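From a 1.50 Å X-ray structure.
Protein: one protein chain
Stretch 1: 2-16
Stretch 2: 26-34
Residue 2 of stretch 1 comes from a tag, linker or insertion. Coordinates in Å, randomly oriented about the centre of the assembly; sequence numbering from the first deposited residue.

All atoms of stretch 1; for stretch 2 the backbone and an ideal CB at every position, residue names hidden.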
# COMPACT_ATOMS: atom_id res chain seq x y z
N HIS A 2 -3.09 -18.38 -25.96
CA HIS A 2 -4.26 -18.97 -25.25
C HIS A 2 -4.42 -18.34 -23.86
O HIS A 2 -3.54 -17.63 -23.37
CB HIS A 2 -4.07 -20.49 -25.11
CG HIS A 2 -3.14 -20.90 -24.01
ND1 HIS A 2 -3.58 -21.14 -22.73
CD2 HIS A 2 -1.80 -21.05 -23.99
CE1 HIS A 2 -2.54 -21.43 -21.96
NE2 HIS A 2 -1.45 -21.38 -22.70
N MET A 3 -5.56 -18.61 -23.22
CA MET A 3 -5.86 -18.08 -21.90
C MET A 3 -5.66 -19.16 -20.83
O MET A 3 -6.23 -20.24 -20.93
CB MET A 3 -7.32 -17.62 -21.84
CG MET A 3 -7.71 -16.62 -22.90
SD MET A 3 -9.48 -16.72 -23.24
CE MET A 3 -10.17 -16.14 -21.67
N PRO A 4 -4.85 -18.87 -19.80
CA PRO A 4 -4.63 -19.86 -18.74
C PRO A 4 -5.87 -20.05 -17.86
O PRO A 4 -5.99 -21.05 -17.16
CB PRO A 4 -3.44 -19.27 -17.97
CG PRO A 4 -3.64 -17.80 -18.13
CD PRO A 4 -3.99 -17.69 -19.60
N LEU A 5 -6.78 -19.07 -17.91
CA LEU A 5 -8.03 -19.13 -17.14
C LEU A 5 -9.17 -18.48 -17.91
O LEU A 5 -8.95 -17.55 -18.68
CB LEU A 5 -7.90 -18.37 -15.81
CG LEU A 5 -7.12 -18.94 -14.62
CD1 LEU A 5 -7.10 -17.89 -13.52
CD2 LEU A 5 -7.77 -20.23 -14.12
N PRO A 6 -10.41 -18.99 -17.73
CA PRO A 6 -11.55 -18.40 -18.43
C PRO A 6 -11.82 -17.05 -17.76
O PRO A 6 -11.49 -16.85 -16.58
CB PRO A 6 -12.66 -19.43 -18.21
CG PRO A 6 -12.30 -20.04 -16.89
CD PRO A 6 -10.80 -20.20 -16.98
N THR A 7 -12.42 -16.12 -18.49
CA THR A 7 -12.65 -14.77 -17.99
C THR A 7 -13.41 -14.55 -16.68
O THR A 7 -12.94 -13.79 -15.81
CB THR A 7 -13.32 -13.91 -19.07
OG1 THR A 7 -12.56 -14.03 -20.28
CG2 THR A 7 -13.34 -12.44 -18.64
N GLU A 8 -14.57 -15.18 -16.51
CA GLU A 8 -15.34 -14.97 -15.29
C GLU A 8 -14.58 -15.45 -14.04
O GLU A 8 -14.61 -14.79 -12.99
CB GLU A 8 -16.70 -15.66 -15.38
CG GLU A 8 -17.58 -15.12 -16.50
CD GLU A 8 -17.64 -13.60 -16.53
OE1 GLU A 8 -17.96 -12.98 -15.48
OE2 GLU A 8 -17.37 -13.01 -17.60
N LEU A 9 -13.90 -16.58 -14.17
CA LEU A 9 -13.13 -17.12 -13.06
C LEU A 9 -11.95 -16.19 -12.76
O LEU A 9 -11.65 -15.91 -11.59
CB LEU A 9 -12.63 -18.53 -13.41
CG LEU A 9 -11.70 -19.24 -12.42
CD1 LEU A 9 -12.28 -19.25 -11.01
CD2 LEU A 9 -11.46 -20.66 -12.92
N ALA A 10 -11.30 -15.68 -13.81
CA ALA A 10 -10.17 -14.77 -13.61
C ALA A 10 -10.64 -13.51 -12.88
O ALA A 10 -9.97 -13.01 -11.97
CB ALA A 10 -9.54 -14.40 -14.95
N ARG A 11 -11.81 -13.01 -13.27
CA ARG A 11 -12.37 -11.81 -12.65
C ARG A 11 -12.72 -12.10 -11.19
O ARG A 11 -12.43 -11.29 -10.30
CB ARG A 11 -13.61 -11.35 -13.43
CG ARG A 11 -14.33 -10.15 -12.84
CD ARG A 11 -15.41 -10.59 -11.87
NE ARG A 11 -16.41 -11.42 -12.54
CZ ARG A 11 -17.18 -12.31 -11.92
NH1 ARG A 11 -18.06 -13.02 -12.62
NH2 ARG A 11 -17.07 -12.49 -10.61
N HIS A 12 -13.33 -13.25 -10.93
CA HIS A 12 -13.70 -13.62 -9.57
C HIS A 12 -12.46 -13.68 -8.68
O HIS A 12 -12.44 -13.13 -7.58
CB HIS A 12 -14.43 -14.97 -9.56
CG HIS A 12 -14.96 -15.36 -8.22
ND1 HIS A 12 -14.21 -16.06 -7.30
CD2 HIS A 12 -16.15 -15.12 -7.63
CE1 HIS A 12 -14.93 -16.24 -6.20
NE2 HIS A 12 -16.11 -15.67 -6.37
N LEU A 13 -11.41 -14.35 -9.16
CA LEU A 13 -10.18 -14.47 -8.38
C LEU A 13 -9.53 -13.11 -8.15
O LEU A 13 -9.08 -12.81 -7.05
CB LEU A 13 -9.20 -15.42 -9.09
CG LEU A 13 -9.67 -16.88 -9.14
CD1 LEU A 13 -8.67 -17.72 -9.95
CD2 LEU A 13 -9.82 -17.41 -7.72
N THR A 14 -9.49 -12.28 -9.19
CA THR A 14 -8.89 -10.95 -9.08
C THR A 14 -9.59 -10.09 -8.02
O THR A 14 -8.95 -9.45 -7.19
CB THR A 14 -8.95 -10.20 -10.43
OG1 THR A 14 -8.17 -10.91 -11.40
CG2 THR A 14 -8.41 -8.78 -10.29
N GLU A 15 -10.92 -10.09 -8.06
CA GLU A 15 -11.70 -9.28 -7.14
C GLU A 15 -11.94 -9.88 -5.76
O GLU A 15 -12.09 -9.14 -4.79
CB GLU A 15 -13.07 -8.95 -7.75
CG GLU A 15 -13.01 -8.19 -9.07
CD GLU A 15 -14.39 -7.93 -9.66
OE1 GLU A 15 -15.40 -8.42 -9.10
OE2 GLU A 15 -14.47 -7.24 -10.71
N GLU A 16 -11.95 -11.21 -5.67
CA GLU A 16 -12.28 -11.84 -4.40
C GLU A 16 -11.31 -12.81 -3.72
O GLU A 16 -11.57 -13.20 -2.58
CB GLU A 16 -13.64 -12.53 -4.53
CG GLU A 16 -14.77 -11.55 -4.85
CD GLU A 16 -16.08 -12.25 -5.13
OE1 GLU A 16 -16.46 -13.14 -4.33
OE2 GLU A 16 -16.74 -11.90 -6.13
N UNK A 26 -12.88 -3.19 -5.28
CA UNK A 26 -12.13 -3.13 -6.53
C UNK A 26 -12.80 -3.98 -7.60
O UNK A 26 -13.23 -5.11 -7.33
CB UNK A 26 -10.69 -3.59 -6.31
N UNK A 27 -12.90 -3.44 -8.81
CA UNK A 27 -13.52 -4.15 -9.92
C UNK A 27 -12.58 -4.26 -11.12
O UNK A 27 -11.82 -3.34 -11.42
CB UNK A 27 -14.81 -3.45 -10.33
N UNK A 28 -12.63 -5.40 -11.80
CA UNK A 28 -11.81 -5.62 -12.98
C UNK A 28 -12.65 -5.25 -14.18
O UNK A 28 -13.76 -5.77 -14.34
CB UNK A 28 -11.31 -7.06 -13.07
N UNK A 29 -12.16 -4.35 -15.02
CA UNK A 29 -12.90 -3.97 -16.22
C UNK A 29 -12.50 -4.86 -17.38
O UNK A 29 -13.35 -5.30 -18.16
CB UNK A 29 -12.66 -2.50 -16.57
N UNK A 30 -11.20 -5.14 -17.50
CA UNK A 30 -10.69 -6.01 -18.55
C UNK A 30 -9.59 -6.91 -17.97
O UNK A 30 -8.72 -6.45 -17.23
CB UNK A 30 -10.16 -5.19 -19.73
N UNK A 31 -9.66 -8.20 -18.30
CA UNK A 31 -8.68 -9.18 -17.85
C UNK A 31 -8.39 -10.13 -19.01
O UNK A 31 -9.22 -10.98 -19.35
CB UNK A 31 -9.18 -9.94 -16.62
N UNK A 32 -7.23 -9.97 -19.63
CA UNK A 32 -6.85 -10.82 -20.75
C UNK A 32 -5.35 -11.09 -20.66
O UNK A 32 -4.62 -10.39 -19.95
CB UNK A 32 -7.22 -10.17 -22.09
N UNK A 33 -4.87 -12.12 -21.37
CA UNK A 33 -3.43 -12.40 -21.30
C UNK A 33 -2.67 -11.14 -21.71
O UNK A 33 -2.96 -10.55 -22.75
CB UNK A 33 -3.05 -13.58 -22.19
N UNK A 34 -1.73 -10.71 -20.87
CA UNK A 34 -0.94 -9.53 -21.18
C UNK A 34 -1.58 -8.16 -21.00
O UNK A 34 -0.93 -7.15 -21.26
CB UNK A 34 -0.48 -9.64 -22.64

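Position 26 sets its CA-to-CB bond sideways to the helix of stretch 1, and the ideal CB has nothing of that stretch within 5.5 Å. A long side chain would be needed for contact. The residue is Leu26, whose end comes nearer than its CB; the closer touch is made by its backbone, Leu26 O lying 3.5 Å from Glu15 CG.

At position 27 CA-to-CB points away overall, yet the ideal CB is 3.8 Å from Glu15 OE2. A carboxylate this near rewards a positive charge, provided the chain is long enough to turn back; lysine or arginine would suit. Arg27 has its first three chi angles all m, which folds the chain round so that Arg27 NH1 forms a salt bridge with Glu15 OE1 at 2.7 Å, while Glu15 OE2 lies over one face of the guanidinium.

Position 28 points toward the helix, its ideal CB 3.9 Å from Glu15 OE2, 4.3 Å from Arg11 CG and 4.4 Å from Thr14 CG2. With three neighbours so close, a small residue such as alanine, serine or glycine is the natural reading. Ala28 fills the place with one methyl, and its backbone does the polar work: Ala28 N donates to Glu15 OE2 at 2.8 Å, almost straight at 170°. Water 3 donates to both Glu15 OE2 (2.5 Å) and Ala28 O (2.9 Å), so one carboxylate serves both positions.

Positions 29 and 30 point away, and stretch 1 sets no rule for either. At 29 the chain turns a corner; the residue is Glu29, bonded elsewhere in the structure. At 30, extended angles suit a beta-branched residue among others, and Val30 is found.

Position 31 points toward the helix again, but from farther off: the ideal CB is 4.8 Å from Ala10 CB and 5.3 Å from Thr7 CG2. That leaves room for a mid-sized apolar side chain, leucine, isoleucine or methionine. Leu31 reaches in with CD1, 3.3 Å from Arg11 CA and 3.6 Å from Thr14 OG1. Water 1 links Leu31 O (2.6 Å) to Thr7 OG1 (2.9 Å).

Position 32 lies sideways with no neighbour in stretch 1, so polar residues are welcome; it is Glu32.

Position 33, at phi -56°, suits proline, and its CB points toward His2 O, 4.2 Å away. Small apolar residues would also fit. Pro33 CG lies 4.0 Å from Met3 CG and 3.7 Å from His2 O, of the tag.

Position 34 has phi 76°, which favours glycine, and Gly34 it is.

Stretch 2 26-34: LRAEVLEPG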
# COMPACT_ATOMS: atom_id res chain seq x y z
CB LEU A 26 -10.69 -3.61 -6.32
CG LEU A 26 -9.81 -3.61 -7.56
CD1 LEU A 26 -8.38 -3.23 -7.19
CD2 LEU A 26 -9.87 -4.98 -8.22
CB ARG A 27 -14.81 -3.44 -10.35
CG ARG A 27 -15.84 -3.35 -9.24
CD ARG A 27 -16.51 -4.69 -9.01
NE ARG A 27 -17.34 -5.04 -10.15
CZ ARG A 27 -17.93 -6.22 -10.33
NH1 ARG A 27 -17.78 -7.19 -9.42
NH2 ARG A 27 -18.67 -6.43 -11.41
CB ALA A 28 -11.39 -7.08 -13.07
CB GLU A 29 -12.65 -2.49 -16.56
CG GLU A 29 -13.15 -1.54 -15.48
CD GLU A 29 -13.22 -0.10 -15.94
OE1 GLU A 29 -12.52 0.27 -16.91
OE2 GLU A 29 -13.97 0.68 -15.31
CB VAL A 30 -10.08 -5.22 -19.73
CG1 VAL A 30 -9.42 -6.18 -20.72
CG2 VAL A 30 -11.18 -4.42 -20.44
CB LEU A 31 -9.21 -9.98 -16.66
CG LEU A 31 -9.39 -9.21 -15.35
CD1 LEU A 31 -10.07 -10.11 -14.33
CD2 LEU A 31 -8.03 -8.74 -14.84
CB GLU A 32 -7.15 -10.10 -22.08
CG GLU A 32 -8.54 -9.48 -22.13
CD GLU A 32 -8.81 -8.74 -23.43
OE1 GLU A 32 -7.92 -8.03 -23.93
OE2 GLU A 32 -9.94 -8.87 -23.95
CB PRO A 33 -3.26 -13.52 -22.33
CG PRO A 33 -4.56 -14.27 -22.22
CD PRO A 33 -5.57 -13.14 -22.16
O HOH W 1 -9.78 -13.32 -20.42
O HOH W 2 -13.70 -6.45 -5.02
O HOH W 3 -15.94 -6.96 -12.77
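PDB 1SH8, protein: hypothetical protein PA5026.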